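PDB 6KVR: fatty acid amide hydrolase, which probably hydrolyses monocarboxylic acid amides to the carboxylate and ammonium, as an amidase signature family enzyme. Local coordinates for residues A[110-114]-A[240-245]; A[169-173]-A[214-218]; A[183-187]-A[277-281]; A[345-349]-A[363-367]; A[507-511]-A[528-533]. All coordinates share one frame; numbering follows the deposited sequence.

All five contacts belong to the amidase fold of one chain. Contacts 1, 2 and 3 gather in the first half, their centres 21 to 24 Å apart. Contact 2 is nested inside the loop closed by contact 1, while contact 3 crosses both along the sequence. Each has a residue about 9 Å from the side chain of the predicted catalytic Lys158: Ile240, Gly171 and Thr186. Contacts 4 and 5 follow in series, 18 Å apart between centres, away from the annotated sites. Both touch helix 357-372. The large mixed sheet ties the halves together: strand 155-158 carries Lys158, and strand 343-346 enters contact 4 near the far edge.

Contact 1 (A[110-114]-A[240-245]); sequences RATLA and IVGYGG
The C-terminal end of helix 235-243, closed by a Schellman motif, is seized by Arg110 of helix 100-118 through the carbonyl of Tyr243. Arg110 NE donates to Tyr243 O at 2.8 Å, in the carbonyl plane and on a lone pair. Arg110 NH2 gives a second bond to Tyr243 O, 3.0 Å long, from above that plane. The guanidinium thus grips one oxygen side-on, with the acceptor near its own plane. The arginine chain is extended from CG to NE, with CG anti to the backbone N (chi1 -161°), and this carries it along the helix end. Its CD passes 3.4 Å from Gly244 O. In the Schellman turn Gly244 has positive phi, and Gly244 N and Gly245 N bond back to Val241 O and Ile240 O. Such a helix end gathers carbonyl oxygens, so the arginine's positive charge is probably favourable there. Asp83 forms a salt bridge with Arg110 NH1, and Tyr69 OH bonds to NH2. The Tyr243 ring lies over helix 100-118, with Ala114 CA 4.0 Å from the ring centroid over one face, a CH-pi contact. Ala114 CB reaches Tyr243 CD2 at 3.5 Å, and Leu113 CB meets Tyr243 OH at 3.6 Å. The backbones come close where the helix ends: Ala111 CA and Gly245 CA are 3.9 Å apart. Beside this glycine, Ala111 CB packs on Ile240 CD1 at 3.9 Å, and Ile240 also touches strand 199-201.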
# COMPACT_ATOMS: atom_id res chain seq x y z
N ARG A 110 22.44 -26.28 -20.32
CA ARG A 110 22.53 -26.48 -18.88
C ARG A 110 21.14 -26.62 -18.24
O ARG A 110 21.00 -27.36 -17.26
CB ARG A 110 23.31 -25.33 -18.24
CG ARG A 110 23.87 -25.65 -16.84
CD ARG A 110 25.02 -24.72 -16.42
NE ARG A 110 25.31 -24.81 -14.99
CZ ARG A 110 26.41 -24.35 -14.40
NH1 ARG A 110 27.37 -23.76 -15.09
NH2 ARG A 110 26.54 -24.49 -13.09
N ALA A 111 20.12 -25.97 -18.82
CA ALA A 111 18.76 -26.08 -18.27
C ALA A 111 18.16 -27.45 -18.56
O ALA A 111 17.41 -27.99 -17.74
CB ALA A 111 17.87 -24.96 -18.81
N THR A 112 18.46 -28.03 -19.73
CA THR A 112 17.96 -29.37 -20.03
C THR A 112 18.56 -30.40 -19.08
O THR A 112 17.86 -31.30 -18.59
CB THR A 112 18.27 -29.75 -21.48
OG1 THR A 112 17.78 -28.72 -22.36
CG2 THR A 112 17.60 -31.06 -21.85
N LEU A 113 19.86 -30.27 -18.80
CA LEU A 113 20.48 -31.11 -17.78
C LEU A 113 19.81 -30.91 -16.43
O LEU A 113 19.43 -31.89 -15.76
CB LEU A 113 21.99 -30.83 -17.72
CG LEU A 113 22.72 -31.28 -18.99
CD1 LEU A 113 24.12 -30.67 -19.09
CD2 LEU A 113 22.76 -32.81 -19.13
N ALA A 114 19.59 -29.65 -16.04
CA ALA A 114 18.89 -29.37 -14.78
C ALA A 114 17.56 -30.12 -14.68
O ALA A 114 17.28 -30.78 -13.67
CB ALA A 114 18.67 -27.86 -14.63
N ILE A 240 16.68 -24.64 -10.77
CA ILE A 240 17.37 -24.30 -12.02
C ILE A 240 18.40 -23.21 -11.79
O ILE A 240 19.47 -23.21 -12.40
CB ILE A 240 16.35 -23.91 -13.12
CG1 ILE A 240 17.06 -23.77 -14.46
CG2 ILE A 240 15.67 -22.58 -12.80
CD1 ILE A 240 16.10 -23.60 -15.63
N VAL A 241 18.12 -22.25 -10.91
CA VAL A 241 19.11 -21.23 -10.61
C VAL A 241 20.28 -21.84 -9.84
O VAL A 241 21.44 -21.65 -10.21
CB VAL A 241 18.46 -20.05 -9.85
CG1 VAL A 241 19.51 -19.03 -9.40
CG2 VAL A 241 17.41 -19.36 -10.73
N GLY A 242 19.99 -22.64 -8.80
CA GLY A 242 21.05 -23.30 -8.06
C GLY A 242 21.94 -24.18 -8.92
O GLY A 242 23.14 -24.31 -8.65
N TYR A 243 21.38 -24.80 -9.96
CA TYR A 243 22.13 -25.58 -10.93
C TYR A 243 22.83 -24.71 -11.97
O TYR A 243 23.71 -25.22 -12.68
CB TYR A 243 21.19 -26.55 -11.63
CG TYR A 243 21.86 -27.67 -12.41
CD1 TYR A 243 22.23 -28.86 -11.79
CD2 TYR A 243 22.09 -27.56 -13.78
CE1 TYR A 243 22.82 -29.90 -12.50
CE2 TYR A 243 22.68 -28.61 -14.50
CZ TYR A 243 23.04 -29.77 -13.86
OH TYR A 243 23.63 -30.79 -14.56
N GLY A 244 22.46 -23.44 -12.12
CA GLY A 244 22.99 -22.62 -13.18
C GLY A 244 22.28 -22.76 -14.51
O GLY A 244 22.80 -22.27 -15.53
N GLY A 245 21.12 -23.41 -14.54
CA GLY A 245 20.38 -23.58 -15.78
C GLY A 245 19.79 -22.31 -16.35
O GLY A 245 19.30 -22.32 -17.48

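Contact 2 (A[169-173]-A[214-218]); sequences HGGYV and NNFTG
The rings of His169 and Phe216 approach from opposite directions and meet face to face. Their centroids are 3.9 Å apart and their planes only 13° from parallel. Phe216 CZ lies over the centre of the imidazole, 3.6 Å from His169 CG. On the phenyl face, His169 NE2 sits toward the rim. His169 CG stands between its backbone N and carbonyl carbon (chi1 54°), which folds the ring back over its own turn. There ND1 accepts from Gly171 N at 2.9 Å, exactly in the imidazole plane. The bond holds the ring's rotation. The turn is a type I' beta turn from His169 to Tyr172, in the loop between strand 155-158 and helix 185-192. The Tyr172 side chain is about 5 Å from that of Leu207, a predicted substrate-binding residue. Asn214 to Gly218 lie in the loop between strands 199-201 and 221-222. There Asn214 OD1 accepts from Phe216 N, an Asx turn, and from Thr217 N, which extends it to an Asx motif. The carbonyls Gly171 O and Tyr172 O lie at the phenyl edge, near its plane. Val173 CG2 packs on Phe216 CE1 at 3.8 Å. Glu159 accepts from His169 N and Gly170 N, and Tyr34 of helix 20-40 meets the imidazole. A water also joins the two segments, donating to Gly171 O at 3.0 Å and accepting from Asn215 N at 2.8 Å.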
# COMPACT_ATOMS: atom_id res chain seq x y z
N HIS A 169 -1.64 -22.28 -15.58
CA HIS A 169 -2.54 -22.99 -14.69
C HIS A 169 -2.23 -22.79 -13.22
O HIS A 169 -3.08 -23.10 -12.39
CB HIS A 169 -2.54 -24.49 -15.03
CG HIS A 169 -1.18 -25.11 -15.04
ND1 HIS A 169 -0.39 -25.19 -13.91
CD2 HIS A 169 -0.46 -25.67 -16.04
CE1 HIS A 169 0.75 -25.77 -14.21
NE2 HIS A 169 0.74 -26.08 -15.50
N GLY A 170 -1.04 -22.29 -12.88
CA GLY A 170 -0.73 -22.02 -11.48
C GLY A 170 -0.79 -23.23 -10.57
O GLY A 170 -1.05 -23.08 -9.37
N GLY A 171 -0.56 -24.43 -11.13
CA GLY A 171 -0.67 -25.66 -10.38
C GLY A 171 -2.07 -26.24 -10.26
O GLY A 171 -2.23 -27.32 -9.66
N TYR A 172 -3.10 -25.58 -10.80
CA TYR A 172 -4.48 -26.05 -10.70
C TYR A 172 -4.85 -26.76 -11.99
O TYR A 172 -4.75 -26.17 -13.08
CB TYR A 172 -5.45 -24.89 -10.44
CG TYR A 172 -5.21 -24.13 -9.15
CD1 TYR A 172 -5.65 -24.64 -7.93
CD2 TYR A 172 -4.55 -22.91 -9.16
CE1 TYR A 172 -5.44 -23.94 -6.74
CE2 TYR A 172 -4.33 -22.22 -7.98
CZ TYR A 172 -4.77 -22.74 -6.78
OH TYR A 172 -4.56 -22.04 -5.61
N VAL A 173 -5.26 -28.03 -11.89
CA VAL A 173 -5.59 -28.76 -13.11
C VAL A 173 -6.79 -28.12 -13.80
O VAL A 173 -6.83 -28.02 -15.04
CB VAL A 173 -5.83 -30.25 -12.80
CG1 VAL A 173 -6.56 -30.93 -13.97
CG2 VAL A 173 -4.48 -30.93 -12.53
N ASN A 214 2.85 -31.61 -7.16
CA ASN A 214 1.71 -31.23 -7.97
C ASN A 214 1.31 -32.42 -8.85
O ASN A 214 2.08 -33.37 -9.03
CB ASN A 214 2.03 -30.01 -8.83
CG ASN A 214 3.05 -30.32 -9.91
OD1 ASN A 214 2.70 -30.83 -10.98
ND2 ASN A 214 4.32 -30.01 -9.64
N ASN A 215 0.11 -32.34 -9.42
CA ASN A 215 -0.45 -33.42 -10.22
C ASN A 215 -0.02 -33.39 -11.68
O ASN A 215 -0.47 -34.24 -12.45
CB ASN A 215 -1.98 -33.41 -10.14
CG ASN A 215 -2.49 -34.06 -8.88
OD1 ASN A 215 -2.03 -35.14 -8.50
ND2 ASN A 215 -3.43 -33.41 -8.20
N PHE A 216 0.81 -32.43 -12.09
CA PHE A 216 1.28 -32.42 -13.48
C PHE A 216 2.59 -33.19 -13.62
O PHE A 216 2.67 -34.15 -14.39
CB PHE A 216 1.48 -30.98 -13.98
CG PHE A 216 0.23 -30.15 -14.08
CD1 PHE A 216 -0.30 -29.53 -12.96
CD2 PHE A 216 -0.35 -29.90 -15.32
CE1 PHE A 216 -1.43 -28.71 -13.06
CE2 PHE A 216 -1.47 -29.08 -15.42
CZ PHE A 216 -2.01 -28.49 -14.30
N THR A 217 3.61 -32.79 -12.87
CA THR A 217 4.97 -33.32 -13.01
C THR A 217 5.52 -33.97 -11.75
O THR A 217 6.67 -34.41 -11.77
CB THR A 217 5.93 -32.20 -13.41
OG1 THR A 217 5.89 -31.16 -12.41
CG2 THR A 217 5.54 -31.61 -14.77
N GLY A 218 4.76 -34.00 -10.64
CA GLY A 218 5.25 -34.67 -9.43
C GLY A 218 6.14 -33.77 -8.59
O GLY A 218 5.78 -32.62 -8.30
O HOH W 1 -1.54 -30.15 -9.18

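Contact 3 (A[183-187]-A[277-281]); sequences HGVTT and ISVKG
Thr186 turns its hydroxyl beside its own backbone N (chi1 -79°), and this aims OG1 at the carbonyl of Ser278. The bond from Thr186 OG1 to Ser278 O is 2.8 Å long, with the donor tilted 20° from the carbonyl plane. Ser278 puts OG anti to its backbone N (chi1 -179°). From there OG accepts from Lys280 N at 3.0 Å, closing an ST turn, and it also lies 3.4 Å from Val185 CB. Ser278 OG also hydrogen-bonds Asp323. The two branches of Val185 divide their partners. CG1 meets Ser278 CB at 3.6 Å, while CG2 lies against the aliphatic part of Lys280, 3.7 Å from its CD. The extended lysine crosses the valine obliquely and leads its amine away to a salt bridge with Asp449 of the second subunit. Gly184 holds the N-cap position, and the first turn of helix 185-192 offers N-H groups to the 277-281 loop. Val185 N donates to Lys280 O at 3.1 Å in a fairly straight bond. Thr186 N instead donates to a water, and that water gives a 2.7 Å bond to Lys280 O and a weak one to Ser278 O. Lys280 O therefore receives both a direct and a water-borne bond from the helix start. Gly184 and Gly281 bring the two backbones close together, with CA atoms 4.1 Å apart. The contact lies where the N-terminus of helix 185-192 meets the loop between strands 268-271 and 295-300. Helix 303-317 flanks it, with Tyr313 OH bonding to Thr186 OG1 and Ser278 N, and Ile277 packing on that helix.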
# COMPACT_ATOMS: atom_id res chain seq x y z
N HIS A 183 1.49 -11.56 -21.96
CA HIS A 183 2.31 -11.69 -20.77
C HIS A 183 1.67 -10.93 -19.61
O HIS A 183 0.95 -9.96 -19.80
CB HIS A 183 3.70 -11.11 -21.03
CG HIS A 183 4.53 -11.91 -21.99
ND1 HIS A 183 4.29 -13.24 -22.26
CD2 HIS A 183 5.60 -11.56 -22.74
CE1 HIS A 183 5.18 -13.68 -23.13
NE2 HIS A 183 5.99 -12.68 -23.44
N GLY A 184 1.95 -11.39 -18.39
CA GLY A 184 1.70 -10.58 -17.23
C GLY A 184 2.63 -9.38 -17.23
O GLY A 184 3.54 -9.27 -18.06
N VAL A 185 2.42 -8.48 -16.27
CA VAL A 185 3.17 -7.22 -16.28
C VAL A 185 4.67 -7.48 -16.16
O VAL A 185 5.47 -6.92 -16.91
CB VAL A 185 2.67 -6.27 -15.18
CG1 VAL A 185 3.55 -5.05 -15.13
CG2 VAL A 185 1.22 -5.85 -15.44
N THR A 186 5.06 -8.33 -15.22
CA THR A 186 6.49 -8.51 -14.98
C THR A 186 7.17 -9.16 -16.18
O THR A 186 8.25 -8.73 -16.60
CB THR A 186 6.70 -9.30 -13.69
OG1 THR A 186 6.55 -8.42 -12.58
CG2 THR A 186 8.12 -9.92 -13.64
N THR A 187 6.54 -10.17 -16.78
CA THR A 187 7.16 -10.82 -17.93
C THR A 187 7.28 -9.86 -19.11
O THR A 187 8.30 -9.86 -19.81
CB THR A 187 6.38 -12.07 -18.31
OG1 THR A 187 6.50 -13.03 -17.25
CG2 THR A 187 6.93 -12.68 -19.59
N ILE A 277 7.58 -4.45 -7.30
CA ILE A 277 7.54 -5.32 -8.46
C ILE A 277 6.10 -5.78 -8.65
O ILE A 277 5.43 -6.15 -7.68
CB ILE A 277 8.52 -6.51 -8.28
CG1 ILE A 277 9.97 -6.04 -8.47
CG2 ILE A 277 8.29 -7.57 -9.31
CD1 ILE A 277 10.52 -5.27 -7.33
N SER A 278 5.60 -5.72 -9.89
CA SER A 278 4.21 -6.10 -10.15
C SER A 278 3.97 -7.61 -10.02
O SER A 278 4.77 -8.43 -10.48
CB SER A 278 3.79 -5.65 -11.54
OG SER A 278 2.44 -6.01 -11.78
N VAL A 279 2.83 -7.96 -9.42
CA VAL A 279 2.31 -9.33 -9.46
C VAL A 279 1.09 -9.44 -10.36
O VAL A 279 0.45 -10.50 -10.40
CB VAL A 279 1.99 -9.88 -8.05
CG1 VAL A 279 3.25 -9.93 -7.19
CG2 VAL A 279 0.91 -9.05 -7.38
N LYS A 280 0.75 -8.38 -11.09
CA LYS A 280 -0.43 -8.41 -11.96
C LYS A 280 -0.25 -9.39 -13.12
O LYS A 280 0.77 -9.38 -13.81
CB LYS A 280 -0.71 -7.00 -12.48
CG LYS A 280 -1.89 -6.92 -13.43
CD LYS A 280 -2.11 -5.51 -13.96
CE LYS A 280 -3.14 -5.50 -15.09
NZ LYS A 280 -3.39 -4.09 -15.48
N GLY A 281 -1.26 -10.23 -13.34
CA GLY A 281 -1.28 -11.09 -14.51
C GLY A 281 -0.75 -12.49 -14.28
O GLY A 281 0.33 -12.84 -14.75
O HOH W 2 3.36 -9.51 -13.12

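Contact 4 (A[345-349]-A[363-367]); sequences AIIRD and LNTVV
Arg348 reaches across to helix 357-372, running past Leu363 to Asn364 and Val367. Its CB points neither toward the helix nor away from it, and CG leaves beside the backbone N. The chain then bends at chi2 (-96°), which swings the remainder over to the helix. CD passes Leu363 CD2 at 4.4 Å. At the tip, NH1 donates to Asn364 OD1 at 3.2 Å, with an N-H...O angle of 160°. The donor uses a lone pair in the amide plane, and the oxygen lies near the guanidinium plane, although the two planes are turned 41° apart. The other terminal nitrogen, NH2, approaches Val367 CG1 at 3.6 Å. Val367 CG2 lies over one guanidinium face, toward its rim. Glu379 makes a salt bridge with NH2, so the tip is held from the helix and from the next strand. This is the first half of a beta-alpha-beta unit, in which strand 343-346 leads through helix 357-372 to the parallel strand 376-379. The apolar side of the helix packs on the strand. Ile346 and Val367 meet tip to tip, with Ile346 CG2 and Val367 CG2 3.7 Å apart. Ile346 and Leu363 slide past each other in opposite directions, and Ile346 CG2 and Leu363 CD1 are 4.2 Å apart. The second leucine branch, Leu363 CD2, presses on Ile347 O at 3.3 Å.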
# COMPACT_ATOMS: atom_id res chain seq x y z
N ALA A 345 21.20 -7.21 14.20
CA ALA A 345 20.52 -7.99 15.21
C ALA A 345 20.38 -9.44 14.74
O ALA A 345 20.07 -9.70 13.57
CB ALA A 345 19.14 -7.39 15.52
N ILE A 346 20.64 -10.38 15.65
CA ILE A 346 20.72 -11.79 15.31
C ILE A 346 19.54 -12.51 15.94
O ILE A 346 19.30 -12.37 17.15
CB ILE A 346 22.05 -12.42 15.78
CG1 ILE A 346 23.23 -11.53 15.39
CG2 ILE A 346 22.22 -13.83 15.18
CD1 ILE A 346 23.42 -11.39 13.89
N ILE A 347 18.83 -13.30 15.14
CA ILE A 347 17.81 -14.20 15.66
C ILE A 347 18.42 -15.60 15.64
O ILE A 347 18.62 -16.18 14.56
CB ILE A 347 16.51 -14.12 14.84
CG1 ILE A 347 15.82 -12.77 15.06
CG2 ILE A 347 15.55 -15.27 15.20
CD1 ILE A 347 14.55 -12.57 14.24
N ARG A 348 18.75 -16.13 16.82
CA ARG A 348 19.23 -17.50 16.92
C ARG A 348 18.11 -18.52 16.99
O ARG A 348 18.34 -19.71 16.69
CB ARG A 348 20.12 -17.69 18.16
CG ARG A 348 21.15 -16.61 18.36
CD ARG A 348 22.46 -17.07 17.80
NE ARG A 348 23.54 -16.13 18.08
CZ ARG A 348 24.82 -16.44 17.89
NH1 ARG A 348 25.18 -17.63 17.46
NH2 ARG A 348 25.75 -15.51 18.12
N ASP A 349 16.91 -18.09 17.39
CA ASP A 349 15.77 -18.95 17.65
C ASP A 349 14.55 -18.04 17.68
O ASP A 349 14.51 -17.09 18.48
CB ASP A 349 15.96 -19.72 18.97
CG ASP A 349 14.84 -20.72 19.27
OD1 ASP A 349 13.64 -20.35 19.37
OD2 ASP A 349 15.16 -21.92 19.41
N LEU A 363 24.86 -20.20 11.23
CA LEU A 363 24.55 -18.91 11.82
C LEU A 363 25.67 -18.45 12.75
O LEU A 363 26.17 -17.32 12.65
CB LEU A 363 23.22 -19.00 12.57
CG LEU A 363 22.69 -17.69 13.15
CD1 LEU A 363 22.76 -16.58 12.10
CD2 LEU A 363 21.26 -17.89 13.65
N ASN A 364 26.12 -19.34 13.64
CA ASN A 364 27.19 -18.99 14.57
C ASN A 364 28.48 -18.62 13.84
O ASN A 364 29.18 -17.68 14.24
CB ASN A 364 27.44 -20.14 15.54
CG ASN A 364 28.39 -19.76 16.64
OD1 ASN A 364 28.09 -18.88 17.44
ND2 ASN A 364 29.55 -20.39 16.66
N THR A 365 28.82 -19.34 12.77
CA THR A 365 30.03 -19.02 12.03
C THR A 365 29.92 -17.65 11.37
O THR A 365 30.90 -16.89 11.33
CB THR A 365 30.33 -20.10 10.99
OG1 THR A 365 30.58 -21.36 11.64
CG2 THR A 365 31.56 -19.75 10.16
N VAL A 366 28.73 -17.30 10.86
CA VAL A 366 28.59 -16.03 10.16
C VAL A 366 28.65 -14.87 11.15
O VAL A 366 29.29 -13.84 10.88
CB VAL A 366 27.30 -16.02 9.31
CG1 VAL A 366 26.93 -14.60 8.85
CG2 VAL A 366 27.46 -16.94 8.11
N VAL A 367 28.01 -15.02 12.31
CA VAL A 367 28.07 -13.98 13.33
C VAL A 367 29.51 -13.72 13.75
O VAL A 367 29.93 -12.57 13.91
CB VAL A 367 27.19 -14.37 14.54
CG1 VAL A 367 27.49 -13.46 15.72
CG2 VAL A 367 25.70 -14.28 14.17

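Contact 5 (A[507-511]-A[528-533]); sequences KDKWT and NENYDP
An inverse gamma turn centred on Asp508 faces the loop that leaves helix 522-529, and Tyr531 bonds the two together. Its hydroxyl donates to Asp508 O at 2.6 Å, tilted 18° from the carbonyl plane. Tyr531 CG stands anti to the backbone N (chi1 -179°), which sends the ring straight from its loop to the turn. The accepting oxygen lies at the ring edge, in the ring plane. Gln503 also bonds to Tyr531 OH. The carboxylate of Asp508 leads away from Tyr531 to a salt bridge with Arg361 of helix 357-372. Trp510 comes at the same tyrosine from another side. The two rings form an offset edge-to-face pair, with the Tyr531 edge toward the indole face. The planes stand at 86°, and the centroids of the indole five-membered ring and the phenol ring are 5.5 Å apart. Trp510 NE1 donates to a water at 2.8 Å, which donates in turn to Asn528 O and Tyr531 O. Water therefore links the indole N-H to carbonyls of the last helical turn (Asn528) and the loop after it (Tyr531). The far rim of the indole runs past Asn528, whose O lies 3.8 Å from Trp510 CZ2, near the indole plane. Asn528 OD1 itself accepts from Arg354. At the outer end, Pro533 CG rests 3.8 Å from Lys509 CB. The contact is local packing away from the annotated sites: an offset edge-to-face aromatic pair, a tyrosine-to-backbone bond and a water bridge join the loop before helix 512-515 to the C-terminal end of helix 522-529 and the loop after it.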
# COMPACT_ATOMS: atom_id res chain seq x y z
N LYS A 507 29.64 -33.81 11.67
CA LYS A 507 29.66 -32.81 12.72
C LYS A 507 28.33 -32.13 13.01
O LYS A 507 28.18 -31.57 14.10
CB LYS A 507 30.72 -31.74 12.42
CG LYS A 507 30.19 -30.46 11.81
CD LYS A 507 31.35 -29.49 11.54
CE LYS A 507 32.46 -30.16 10.75
NZ LYS A 507 33.50 -29.17 10.33
N ASP A 508 27.35 -32.20 12.11
CA ASP A 508 26.05 -31.56 12.35
C ASP A 508 25.08 -32.57 12.97
O ASP A 508 24.12 -33.02 12.35
CB ASP A 508 25.50 -30.96 11.06
CG ASP A 508 26.31 -29.75 10.58
OD1 ASP A 508 26.69 -28.93 11.43
OD2 ASP A 508 26.55 -29.62 9.35
N LYS A 509 25.32 -32.91 14.24
CA LYS A 509 24.43 -33.81 14.95
C LYS A 509 24.03 -33.20 16.28
O LYS A 509 24.67 -32.26 16.77
CB LYS A 509 25.05 -35.21 15.17
CG LYS A 509 26.47 -35.24 15.68
CD LYS A 509 27.17 -36.52 15.26
CE LYS A 509 28.25 -36.93 16.26
NZ LYS A 509 29.02 -35.77 16.83
N TRP A 510 22.94 -33.72 16.84
CA TRP A 510 22.45 -33.21 18.11
C TRP A 510 23.48 -33.48 19.20
O TRP A 510 24.15 -34.52 19.18
CB TRP A 510 21.12 -33.87 18.47
CG TRP A 510 19.93 -33.57 17.54
CD1 TRP A 510 19.29 -34.46 16.73
CD2 TRP A 510 19.25 -32.31 17.38
NE1 TRP A 510 18.24 -33.84 16.07
CE2 TRP A 510 18.21 -32.52 16.44
CE3 TRP A 510 19.41 -31.03 17.92
CZ2 TRP A 510 17.34 -31.50 16.04
CZ3 TRP A 510 18.54 -30.00 17.51
CH2 TRP A 510 17.52 -30.25 16.59
N THR A 511 23.63 -32.55 20.13
CA THR A 511 24.46 -32.80 21.30
C THR A 511 23.65 -33.47 22.41
O THR A 511 22.43 -33.64 22.32
CB THR A 511 25.05 -31.51 21.82
OG1 THR A 511 24.10 -30.89 22.70
CG2 THR A 511 25.41 -30.58 20.68
N ASN A 528 11.57 -31.09 14.50
CA ASN A 528 12.89 -31.46 15.02
C ASN A 528 13.14 -32.96 14.95
O ASN A 528 14.28 -33.39 14.75
CB ASN A 528 13.06 -30.99 16.46
CG ASN A 528 13.41 -29.51 16.59
OD1 ASN A 528 13.59 -29.01 17.70
ND2 ASN A 528 13.50 -28.79 15.47
N GLU A 529 12.10 -33.79 15.12
CA GLU A 529 12.35 -35.23 15.10
C GLU A 529 12.59 -35.75 13.69
O GLU A 529 13.03 -36.90 13.55
CB GLU A 529 11.19 -35.97 15.79
CG GLU A 529 11.32 -35.93 17.33
CD GLU A 529 10.20 -36.64 18.09
OE1 GLU A 529 9.16 -37.02 17.49
OE2 GLU A 529 10.37 -36.81 19.32
N ASN A 530 12.39 -34.93 12.66
CA ASN A 530 12.77 -35.32 11.31
C ASN A 530 14.26 -35.13 11.02
O ASN A 530 14.74 -35.66 10.01
CB ASN A 530 11.98 -34.50 10.28
CG ASN A 530 10.59 -35.04 10.08
OD1 ASN A 530 10.31 -36.17 10.44
ND2 ASN A 530 9.70 -34.22 9.55
N TYR A 531 14.99 -34.39 11.84
CA TYR A 531 16.39 -34.16 11.50
C TYR A 531 17.20 -35.43 11.75
O TYR A 531 17.14 -36.02 12.83
CB TYR A 531 16.99 -32.99 12.28
CG TYR A 531 18.44 -32.80 11.85
CD1 TYR A 531 18.74 -32.25 10.61
CD2 TYR A 531 19.50 -33.27 12.64
CE1 TYR A 531 20.06 -32.14 10.17
CE2 TYR A 531 20.82 -33.16 12.20
CZ TYR A 531 21.08 -32.59 10.97
OH TYR A 531 22.37 -32.46 10.54
N ASP A 532 17.96 -35.84 10.76
CA ASP A 532 18.83 -37.01 10.78
C ASP A 532 20.10 -36.64 10.03
O ASP A 532 20.03 -36.40 8.82
CB ASP A 532 18.14 -38.22 10.14
CG ASP A 532 19.02 -39.48 10.12
OD1 ASP A 532 20.27 -39.40 10.14
OD2 ASP A 532 18.42 -40.58 10.03
N PRO A 533 21.26 -36.61 10.70
CA PRO A 533 22.51 -36.21 10.02
C PRO A 533 22.81 -36.97 8.74
O PRO A 533 23.29 -36.37 7.77
CB PRO A 533 23.59 -36.49 11.08
CG PRO A 533 22.88 -36.61 12.37
CD PRO A 533 21.50 -37.08 12.08
O HOH W 3 16.02 -35.33 15.09